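Local coordinates for amino Transferase (Eubacterium rectale, PDB 3ELE), which probably transfers amino groups between amino acids and keto acids as a pyridoxal-5'-phosphate-dependent, fold-type I aminotransferase of the class I and II family, at residues L315-L320 with C327-G332; I223-I228 with E311-L316; K58-D63 with V67-Y72. All coordinates share one frame; numbering follows the deposited sequence.

Interaction 1 (L315-L320 with C327-G332)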
loop_
_atom_site.group_PDB
_atom_site.type_symbol
_atom_site.label_atom_id
_atom_site.label_comp_id
_atom_site.label_asym_id
_atom_site.label_seq_id
_atom_site.Cartn_x
_atom_site.Cartn_y
_atom_site.Cartn_z
ATOM N N LEU A 315 32.257 -16.615 -7.147
ATOM C CA LEU A 315 33.459 -15.788 -7.018
ATOM C C LEU A 315 33.707 -15.476 -5.524
ATOM O O LEU A 315 34.778 -15.749 -5.012
ATOM C CB LEU A 315 33.301 -14.511 -7.848
ATOM C CG LEU A 315 34.505 -13.619 -8.124
ATOM C CD1 LEU A 315 35.532 -14.362 -9.014
ATOM C CD2 LEU A 315 34.021 -12.357 -8.852
ATOM N N LEU A 316 32.685 -14.988 -4.825
ATOM C CA LEU A 316 32.790 -14.666 -3.386
ATOM C C LEU A 316 33.079 -15.907 -2.523
ATOM O O LEU A 316 33.923 -15.861 -1.617
ATOM C CB LEU A 316 31.501 -13.970 -2.894
ATOM C CG LEU A 316 31.486 -13.311 -1.516
ATOM C CD1 LEU A 316 32.525 -12.167 -1.480
ATOM C CD2 LEU A 316 30.097 -12.804 -1.199
ATOM N N TYR A 317 32.379 -17.009 -2.805
ATOM C CA TYR A 317 32.566 -18.260 -2.059
ATOM C C TYR A 317 33.984 -18.818 -2.246
ATOM O O TYR A 317 34.630 -19.197 -1.258
ATOM C CB TYR A 317 31.518 -19.316 -2.461
ATOM C CG TYR A 317 31.646 -20.628 -1.709
ATOM C CD1 TYR A 317 31.196 -20.739 -0.390
ATOM C CD2 TYR A 317 32.222 -21.759 -2.306
ATOM C CE1 TYR A 317 31.302 -21.924 0.316
ATOM C CE2 TYR A 317 32.344 -22.964 -1.589
ATOM C CZ TYR A 317 31.868 -23.039 -0.272
ATOM O OH TYR A 317 31.970 -24.220 0.461
ATOM N N GLU A 318 34.449 -18.865 -3.499
ATOM C CA GLU A 318 35.787 -19.363 -3.821
ATOM C C GLU A 318 36.882 -18.533 -3.142
ATOM O O GLU A 318 37.776 -19.090 -2.522
ATOM C CB GLU A 318 36.038 -19.423 -5.345
ATOM C CG GLU A 318 35.241 -20.501 -6.085
ATOM N N GLY A 319 36.796 -17.214 -3.239
ATOM C CA GLY A 319 37.804 -16.336 -2.640
ATOM C C GLY A 319 37.837 -16.340 -1.121
ATOM O O GLY A 319 38.908 -16.416 -0.528
ATOM N N LEU A 320 36.661 -16.273 -0.495
ATOM C CA LEU A 320 36.569 -16.277 0.981
ATOM C C LEU A 320 37.010 -17.617 1.574
ATOM O O LEU A 320 37.741 -17.643 2.563
ATOM C CB LEU A 320 35.158 -15.903 1.465
ATOM C CG LEU A 320 34.656 -14.463 1.271
ATOM C CD1 LEU A 320 33.273 -14.347 1.953
ATOM C CD2 LEU A 320 35.606 -13.404 1.813
ATOM N N CYS A 327 32.229 -20.167 5.031
ATOM C CA CYS A 327 31.008 -19.706 4.384
ATOM C C CYS A 327 30.045 -20.877 4.216
ATOM O O CYS A 327 30.452 -21.991 3.875
ATOM C CB CYS A 327 31.299 -19.177 2.980
ATOM S SG CYS A 327 32.645 -17.994 2.798
ATOM N N PHE A 328 28.767 -20.623 4.456
ATOM C CA PHE A 328 27.702 -21.586 4.146
ATOM C C PHE A 328 27.430 -21.353 2.651
ATOM O O PHE A 328 27.127 -20.212 2.261
ATOM C CB PHE A 328 26.467 -21.324 5.022
ATOM C CG PHE A 328 25.220 -22.028 4.561
ATOM C CD1 PHE A 328 25.178 -23.421 4.480
ATOM C CD2 PHE A 328 24.072 -21.298 4.230
ATOM C CE1 PHE A 328 24.011 -24.077 4.053
ATOM C CE2 PHE A 328 22.903 -21.945 3.807
ATOM C CZ PHE A 328 22.875 -23.335 3.719
ATOM N N LYS A 329 27.552 -22.394 1.819
ATOM C CA LYS A 329 27.314 -22.230 0.367
ATOM C C LYS A 329 25.803 -22.101 0.153
ATOM O O LYS A 329 25.090 -23.061 0.381
ATOM C CB LYS A 329 27.892 -23.374 -0.476
ATOM C CG LYS A 329 27.868 -23.063 -1.998
ATOM C CD LYS A 329 28.673 -24.050 -2.835
ATOM C CE LYS A 329 28.710 -23.606 -4.326
ATOM N NZ LYS A 329 29.561 -24.448 -5.256
ATOM N N PRO A 330 25.316 -20.918 -0.282
ATOM C CA PRO A 330 23.861 -20.764 -0.417
ATOM C C PRO A 330 23.327 -21.360 -1.712
ATOM O O PRO A 330 23.990 -21.243 -2.744
ATOM C CB PRO A 330 23.687 -19.242 -0.437
ATOM C CG PRO A 330 24.920 -18.735 -1.061
ATOM C CD PRO A 330 26.019 -19.692 -0.715
ATOM N N ASP A 331 22.137 -21.970 -1.654
ATOM C CA ASP A 331 21.456 -22.515 -2.844
ATOM C C ASP A 331 20.524 -21.499 -3.531
ATOM O O ASP A 331 20.102 -21.726 -4.678
ATOM C CB ASP A 331 20.664 -23.772 -2.475
ATOM C CG ASP A 331 21.562 -24.938 -2.096
ATOM O OD1 ASP A 331 22.620 -25.119 -2.739
ATOM O OD2 ASP A 331 21.210 -25.676 -1.160
ATOM N N GLY A 332 20.207 -20.394 -2.850
ATOM C CA GLY A 332 19.316 -19.379 -3.408
ATOM C C GLY A 332 19.449 -18.020 -2.757
ATOM O O GLY A 332 20.245 -17.853 -1.833
HETATM O O HOH W 1 31.622 -24.110 2.933
#
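A single water ties the ring end of Tyr-317 to the backbone of Cys-327. It lies 2.5 Å from Tyr-317 OH and donates to Cys-327 O at 2.6 Å. No direct hydrogen bond joins the two segments, so this water is their polar link. The carbonyl oxygen of Cys-327 also sits at the edge of the Tyr-317 ring, in its plane, and so does the water. The ring is thus bordered on one edge by polar atoms, while a face is used for apolar contact. Tyr-317 has CG anti to the backbone N (chi1 -179°), which carries the ring away from the helix and across to 327-329. Over that face lies the aliphatic part of Lys-329. Lys-329 CB makes a CH-pi contact 4.2 Å from the Tyr-317 ring centroid. The extended Lys-329 chain runs on across the ring at about a right angle to the tyrosine side chain, and its CD comes to 4.0 Å from Tyr-317 CE2. Cys-327 packs with both parts of its side chain. Cys-327 CB meets Tyr-317 CD1 at 3.7 Å, and Cys-327 SG touches Leu-320 CB at 3.5 Å. The sulfur also approaches the Tyr-317 ring obliquely, 5.5 Å from its centroid, in a sulfur-aromatic contact. The contact packs helix 306-323 against the chain that returns after it. The short, weakly bonded strand 327-328 lies at the edge, within this chain, of an antiparallel sheet, and Tyr-317 and Leu-320 also touch its neighbour, strand 335-339. Leu-320 reaches strand 370-374 and helix 379-396 as well.

Interaction 2 (I223-I228 with E311-L316)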
loop_
_atom_site.group_PDB
_atom_site.type_symbol
_atom_site.label_atom_id
_atom_site.label_comp_id
_atom_site.label_asym_id
_atom_site.label_seq_id
_atom_site.Cartn_x
_atom_site.Cartn_y
_atom_site.Cartn_z
ATOM N N ILE A 223 15.358 -17.079 -7.767
ATOM C CA ILE A 223 16.777 -16.812 -7.508
ATOM C C ILE A 223 17.306 -18.035 -6.759
ATOM O O ILE A 223 17.472 -18.027 -5.545
ATOM C CB ILE A 223 17.027 -15.469 -6.742
ATOM C CG1 ILE A 223 16.341 -14.303 -7.497
ATOM C CG2 ILE A 223 18.551 -15.231 -6.537
ATOM C CD1 ILE A 223 16.988 -12.932 -7.306
ATOM N N VAL A 224 17.511 -19.102 -7.526
ATOM C CA VAL A 224 17.998 -20.394 -7.016
ATOM C C VAL A 224 18.987 -20.937 -8.057
ATOM O O VAL A 224 18.819 -20.684 -9.255
ATOM C CB VAL A 224 16.824 -21.373 -6.673
ATOM C CG1 VAL A 224 15.965 -21.677 -7.900
ATOM C CG2 VAL A 224 17.357 -22.673 -6.026
ATOM N N TYR A 225 19.996 -21.684 -7.593
ATOM C CA TYR A 225 21.125 -22.126 -8.430
ATOM C C TYR A 225 21.312 -23.631 -8.480
ATOM O O TYR A 225 20.814 -24.346 -7.612
ATOM C CB TYR A 225 22.425 -21.508 -7.884
ATOM C CG TYR A 225 22.295 -20.055 -7.478
ATOM C CD1 TYR A 225 22.042 -19.072 -8.434
ATOM C CD2 TYR A 225 22.401 -19.660 -6.126
ATOM C CE1 TYR A 225 21.911 -17.722 -8.080
ATOM C CE2 TYR A 225 22.282 -18.306 -5.756
ATOM C CZ TYR A 225 22.033 -17.335 -6.745
ATOM O OH TYR A 225 21.874 -15.999 -6.408
ATOM N N ASP A 226 22.060 -24.071 -9.494
ATOM C CA ASP A 226 22.492 -25.477 -9.707
ATOM C C ASP A 226 21.361 -26.516 -9.824
ATOM O O ASP A 226 21.536 -27.683 -9.433
ATOM C CB ASP A 226 23.469 -25.925 -8.584
ATOM C CG ASP A 226 24.676 -25.007 -8.421
ATOM O OD1 ASP A 226 25.129 -24.401 -9.417
ATOM O OD2 ASP A 226 25.185 -24.939 -7.275
ATOM N N GLY A 227 20.217 -26.099 -10.361
ATOM C CA GLY A 227 19.076 -26.988 -10.488
ATOM C C GLY A 227 18.421 -27.416 -9.177
ATOM O O GLY A 227 17.691 -28.399 -9.165
ATOM N N ILE A 228 18.684 -26.698 -8.077
ATOM C CA ILE A 228 18.080 -27.008 -6.783
ATOM C C ILE A 228 16.598 -26.679 -6.914
ATOM O O ILE A 228 16.247 -25.677 -7.543
ATOM C CB ILE A 228 18.738 -26.201 -5.614
ATOM C CG1 ILE A 228 20.203 -26.630 -5.420
ATOM C CG2 ILE A 228 17.970 -26.402 -4.280
ATOM C CD1 ILE A 228 20.373 -28.060 -4.881
ATOM N N GLU A 311 27.273 -16.298 -10.682
ATOM C CA GLU A 311 28.696 -15.980 -10.916
ATOM C C GLU A 311 29.306 -15.215 -9.738
ATOM O O GLU A 311 30.416 -15.532 -9.320
ATOM C CB GLU A 311 28.900 -15.236 -12.237
ATOM C CG GLU A 311 28.756 -16.135 -13.456
ATOM C CD GLU A 311 29.105 -15.453 -14.785
ATOM O OE1 GLU A 311 29.274 -14.205 -14.825
ATOM O OE2 GLU A 311 29.223 -16.188 -15.802
ATOM N N ASN A 312 28.561 -14.248 -9.193
ATOM C CA ASN A 312 28.987 -13.511 -7.985
ATOM C C ASN A 312 29.095 -14.424 -6.757
ATOM O O ASN A 312 30.061 -14.302 -6.012
ATOM C CB ASN A 312 28.076 -12.300 -7.673
ATOM C CG ASN A 312 28.318 -11.098 -8.610
ATOM O OD1 ASN A 312 29.141 -11.138 -9.525
ATOM N ND2 ASN A 312 27.575 -10.029 -8.375
ATOM N N ARG A 313 28.123 -15.333 -6.573
ATOM C CA ARG A 313 28.143 -16.308 -5.465
ATOM C C ARG A 313 29.421 -17.125 -5.501
ATOM O O ARG A 313 30.127 -17.190 -4.513
ATOM C CB ARG A 313 26.959 -17.292 -5.516
ATOM C CG ARG A 313 26.868 -18.243 -4.290
ATOM C CD ARG A 313 26.004 -19.485 -4.559
ATOM N NE ARG A 313 26.490 -20.243 -5.710
ATOM C CZ ARG A 313 25.993 -21.401 -6.154
ATOM N NH1 ARG A 313 24.999 -22.012 -5.538
ATOM N NH2 ARG A 313 26.525 -21.978 -7.226
ATOM N N ASP A 314 29.697 -17.728 -6.655
ATOM C CA ASP A 314 30.871 -18.587 -6.856
ATOM C C ASP A 314 32.198 -17.849 -6.663
ATOM O O ASP A 314 33.128 -18.376 -6.066
ATOM C CB ASP A 314 30.827 -19.230 -8.257
ATOM C CG ASP A 314 29.645 -20.168 -8.444
ATOM O OD1 ASP A 314 29.042 -20.550 -7.445
ATOM O OD2 ASP A 314 29.326 -20.550 -9.587
ATOM N N LEU A 315 32.257 -16.615 -7.147
ATOM C CA LEU A 315 33.459 -15.788 -7.018
ATOM C C LEU A 315 33.707 -15.476 -5.524
ATOM O O LEU A 315 34.778 -15.749 -5.012
ATOM C CB LEU A 315 33.301 -14.511 -7.848
ATOM C CG LEU A 315 34.505 -13.619 -8.124
ATOM C CD1 LEU A 315 35.532 -14.362 -9.014
ATOM C CD2 LEU A 315 34.021 -12.357 -8.852
ATOM N N LEU A 316 32.685 -14.988 -4.825
ATOM C CA LEU A 316 32.790 -14.666 -3.386
ATOM C C LEU A 316 33.079 -15.907 -2.523
ATOM O O LEU A 316 33.923 -15.861 -1.617
ATOM C CB LEU A 316 31.501 -13.970 -2.894
ATOM C CG LEU A 316 31.486 -13.311 -1.516
ATOM C CD1 LEU A 316 32.525 -12.167 -1.480
ATOM C CD2 LEU A 316 30.097 -12.804 -1.199
#
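Arg-313 and Asp-226 join helix 306-323 to a turn of the loop between strands 213-217 and 240-245. Arg-313 NH2 donates to Asp-226 OD2 at 3.3 Å. The acceptor lies near the guanidinium plane, but the donor meets the syn side of OD2 29° out of the carboxylate plane. Arg-313 NH1 adds a weak bond to the same oxygen at 3.4 Å. Asp-314 OD1 accepts from both Arg-313 NE, at 3.1 Å, and Arg-313 NH2, at 2.9 Å, a side-on grip by two nitrogens on one oxygen. A further acceptor is Pro-330 O, which takes a hydrogen bond from NH1 of Arg-313. All three guanidinium nitrogens therefore have acceptors, and Arg-313 links two carboxylates that would otherwise probably repel. Lys-310 joins the network: its NZ forms a salt bridge with Asp-314 OD2 and a long, weak ion pair with Asp-226 OD1, and it also stands near the like-charged Arg-313 NH2. Tyr-225 presses on a face of the guanidinium. Tyr-225 CB lies 3.5 Å from Arg-313 NH1, and Tyr-225 CD2 is 3.9 Å from Arg-313 CD. Ring and guanidinium planes stand 60° apart, so this is no parallel stack. The bend of the arginine chain at chi3 (57°) turns the flat group to this position. The phenol OH of Tyr-225 is hydrogen-bonded to Ala-333 O. Asp-226 and Gly-227 occupy the corners of a type I' beta turn. Asn-312 ND2 is hydrogen-bonded to Tyr-375 O. Arg-313 and Leu-316 also touch Met-336 of strand 335-339, while Asn-312 and Leu-315 touch helix 379-396.

Interaction 3 (K58-D63 with V67-Y72). With PLP (pyridoxal-5'-phosphate), chain H.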
loop_
_atom_site.group_PDB
_atom_site.type_symbol
_atom_site.label_atom_id
_atom_site.label_comp_id
_atom_site.label_asym_id
_atom_site.label_seq_id
_atom_site.Cartn_x
_atom_site.Cartn_y
_atom_site.Cartn_z
ATOM N N LYS A 58 5.749 0.099 -22.495
ATOM C CA LYS A 58 5.651 0.948 -23.693
ATOM C C LYS A 58 4.394 0.646 -24.526
ATOM O O LYS A 58 3.705 1.574 -24.954
ATOM C CB LYS A 58 6.919 0.841 -24.564
ATOM C CG LYS A 58 8.086 1.676 -24.029
ATOM C CD LYS A 58 9.385 1.570 -24.871
ATOM C CE LYS A 58 10.180 0.278 -24.574
ATOM N NZ LYS A 58 11.550 0.267 -25.177
ATOM N N GLU A 59 4.095 -0.641 -24.717
ATOM C CA GLU A 59 2.914 -1.085 -25.485
ATOM C C GLU A 59 1.566 -0.688 -24.862
ATOM O O GLU A 59 0.647 -0.273 -25.578
ATOM C CB GLU A 59 2.943 -2.602 -25.701
ATOM C CG GLU A 59 4.004 -3.066 -26.717
ATOM C CD GLU A 59 4.162 -4.594 -26.764
ATOM O OE1 GLU A 59 3.243 -5.318 -26.287
ATOM O OE2 GLU A 59 5.199 -5.068 -27.293
ATOM N N LEU A 60 1.458 -0.821 -23.539
ATOM C CA LEU A 60 0.225 -0.481 -22.831
ATOM C C LEU A 60 -0.042 1.028 -22.895
ATOM O O LEU A 60 -1.139 1.457 -23.231
ATOM C CB LEU A 60 0.278 -0.985 -21.383
ATOM C CG LEU A 60 0.361 -2.512 -21.261
ATOM C CD1 LEU A 60 0.554 -2.883 -19.812
ATOM C CD2 LEU A 60 -0.853 -3.226 -21.875
ATOM N N VAL A 61 0.991 1.807 -22.596
ATOM C CA VAL A 61 0.955 3.269 -22.678
ATOM C C VAL A 61 0.604 3.767 -24.104
ATOM O O VAL A 61 -0.111 4.763 -24.246
ATOM C CB VAL A 61 2.296 3.875 -22.129
ATOM C CG1 VAL A 61 2.535 5.269 -22.614
ATOM C CG2 VAL A 61 2.316 3.800 -20.581
ATOM N N THR A 62 1.034 3.037 -25.132
ATOM C CA THR A 62 0.779 3.415 -26.535
ATOM C C THR A 62 -0.568 2.927 -27.104
ATOM O O THR A 62 -1.215 3.682 -27.831
ATOM C CB THR A 62 1.925 2.906 -27.457
ATOM O OG1 THR A 62 3.178 3.336 -26.926
ATOM C CG2 THR A 62 1.789 3.444 -28.880
ATOM N N ASP A 63 -0.985 1.696 -26.762
ATOM C CA ASP A 63 -2.177 1.042 -27.363
ATOM C C ASP A 63 -3.380 0.708 -26.478
ATOM O O ASP A 63 -4.473 0.512 -27.002
ATOM C CB ASP A 63 -1.729 -0.265 -28.032
ATOM C CG ASP A 63 -0.640 -0.059 -29.086
ATOM O OD1 ASP A 63 -0.590 1.009 -29.742
ATOM O OD2 ASP A 63 0.168 -0.989 -29.261
ATOM N N VAL A 67 -8.041 5.513 -20.141
ATOM C CA VAL A 67 -8.965 5.477 -18.976
ATOM C C VAL A 67 -8.955 4.080 -18.310
ATOM O O VAL A 67 -8.847 3.960 -17.070
ATOM C CB VAL A 67 -10.425 5.854 -19.347
ATOM C CG1 VAL A 67 -11.371 5.595 -18.164
ATOM C CG2 VAL A 67 -10.516 7.296 -19.795
ATOM N N ALA A 68 -9.055 3.053 -19.158
ATOM C CA ALA A 68 -9.043 1.652 -18.743
ATOM C C ALA A 68 -7.676 1.230 -18.178
ATOM O O ALA A 68 -7.625 0.572 -17.143
ATOM C CB ALA A 68 -9.450 0.757 -19.921
ATOM N N LEU A 69 -6.588 1.612 -18.857
ATOM C CA LEU A 69 -5.207 1.335 -18.394
ATOM C C LEU A 69 -4.952 1.867 -16.978
ATOM O O LEU A 69 -4.536 1.121 -16.084
ATOM C CB LEU A 69 -4.174 1.963 -19.349
ATOM C CG LEU A 69 -2.673 1.776 -19.072
ATOM C CD1 LEU A 69 -2.289 0.306 -18.911
ATOM C CD2 LEU A 69 -1.853 2.439 -20.178
ATOM N N HIS A 70 -5.277 3.141 -16.765
ATOM C CA HIS A 70 -4.991 3.815 -15.483
ATOM C C HIS A 70 -6.069 3.751 -14.406
ATOM O O HIS A 70 -5.844 4.263 -13.315
ATOM C CB HIS A 70 -4.596 5.273 -15.753
ATOM C CG HIS A 70 -3.415 5.403 -16.660
ATOM N ND1 HIS A 70 -2.176 4.916 -16.323
ATOM C CD2 HIS A 70 -3.282 5.962 -17.883
ATOM C CE1 HIS A 70 -1.327 5.168 -17.301
ATOM N NE2 HIS A 70 -1.972 5.806 -18.258
ATOM N N GLY A 71 -7.202 3.107 -14.693
ATOM C CA GLY A 71 -8.333 3.057 -13.774
ATOM C C GLY A 71 -8.172 2.076 -12.643
ATOM O O GLY A 71 -7.281 1.231 -12.677
ATOM N N TYR A 72 -9.038 2.179 -11.641
ATOM C CA TYR A 72 -9.057 1.204 -10.546
ATOM C C TYR A 72 -9.385 -0.181 -11.121
ATOM O O TYR A 72 -10.223 -0.299 -12.020
ATOM C CB TYR A 72 -10.172 1.467 -9.511
ATOM C CG TYR A 72 -10.121 2.756 -8.736
ATOM C CD1 TYR A 72 -9.109 2.985 -7.809
ATOM C CD2 TYR A 72 -11.123 3.728 -8.876
ATOM C CE1 TYR A 72 -9.055 4.174 -7.058
ATOM C CE2 TYR A 72 -11.084 4.934 -8.121
ATOM C CZ TYR A 72 -10.034 5.134 -7.206
ATOM O OH TYR A 72 -9.956 6.279 -6.446
HETATM N N1 PLP H . -11.257 10.816 -0.545
HETATM C C2 PLP H . -12.472 10.969 -1.217
HETATM C C2A PLP H . -13.435 11.988 -0.725
HETATM C C3 PLP H . -12.752 10.186 -2.348
HETATM O O3 PLP H . -13.929 10.358 -3.023
HETATM C C4 PLP H . -11.805 9.229 -2.787
HETATM C C4A PLP H . -12.171 8.343 -3.958
HETATM O O4A PLP H . -12.482 7.163 -3.764
HETATM C C5 PLP H . -10.572 9.098 -2.079
HETATM C C6 PLP H . -10.309 9.893 -0.944
HETATM C C5A PLP H . -9.517 8.087 -2.457
HETATM O O4P PLP H . -8.658 8.482 -3.499
HETATM P P PLP H . -7.417 7.486 -3.840
HETATM O O1P PLP H . -6.243 8.273 -4.361
HETATM O O2P PLP H . -7.892 6.526 -4.886
HETATM O O3P PLP H . -7.020 6.706 -2.621
#
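At the corner between helix 51-63 and the short helix 66-70, Leu-60 and Leu-69 pack together across the turn that joins the helices. Leu-69 CD1 meets Leu-60 CB at 3.8 Å. The other methyl of Leu-69, CD2, lies against backbone, 3.3 Å from Leu-60 O, and comes to 4.4 Å from Val-61 CG2. The two branches of Leu-69 thus settle on Leu-60 and Val-61, in the last turn or so of helix 51-63. With chi1 at -179°, Leu-69 holds its CG opposite the backbone N, and both methyls reach helix 51-63. Leu-291 and Lys-294 of helix 290-296 pack on both leucines, and Val-61 packs on Asn-54 of the second subunit. Within helix 51-63, Thr-62 N and Thr-62 OG1 both bond to Lys-58 O.

The corner leads directly to the active site of the dimer. In fold-type I aminotransferases a tyrosine from one subunit commonly reaches the cofactor phosphate held by the other, and Tyr-72 fits that role. Tyr-72 OH donates to PLP O2P at 2.6 Å, with this oxygen at the ring edge, in plane. Ser-245, Ser-247, Ala-108 and Ala-109 of the second subunit also hydrogen-bond this PLP. A phenylalanine in place of Tyr-72 would probably leave O2P without this donor, and the phosphate less firmly held from this subunit. Beside the leucine pair, Leu-69 CG lies 4.0 Å above the plane of the His-70 ring, over its centre. The imidazole is fixed at both nitrogens by the second subunit: ND1 bonds to Glu-255 OE2 and NE2 to Asn-54 OD1 of that subunit.

How the interactions relate
Interactions 1 and 2 are neighbours, with centres 8 Å apart. They use successive turns of helix 306-323, and their segments overlap at Leu-315 and Leu-316, though neither residue makes either contact. Two probable hydrogen bonds join them: Pro-330 O of interaction 1 is the acceptor for Arg-313 NH1 of interaction 2 (3.1 Å), and Asp-331 O that for Tyr-225 N (2.9 Å). In interaction 2 the Tyr-225 side chain is about 12 Å from a bound PLP, and Ile-223 touches Lys-248 of the PLP pocket. Interaction 3 is remote, 44 Å from interaction 1 and 37 Å from interaction 2, centre to centre. It reaches a PLP directly, in the second subunit's pocket.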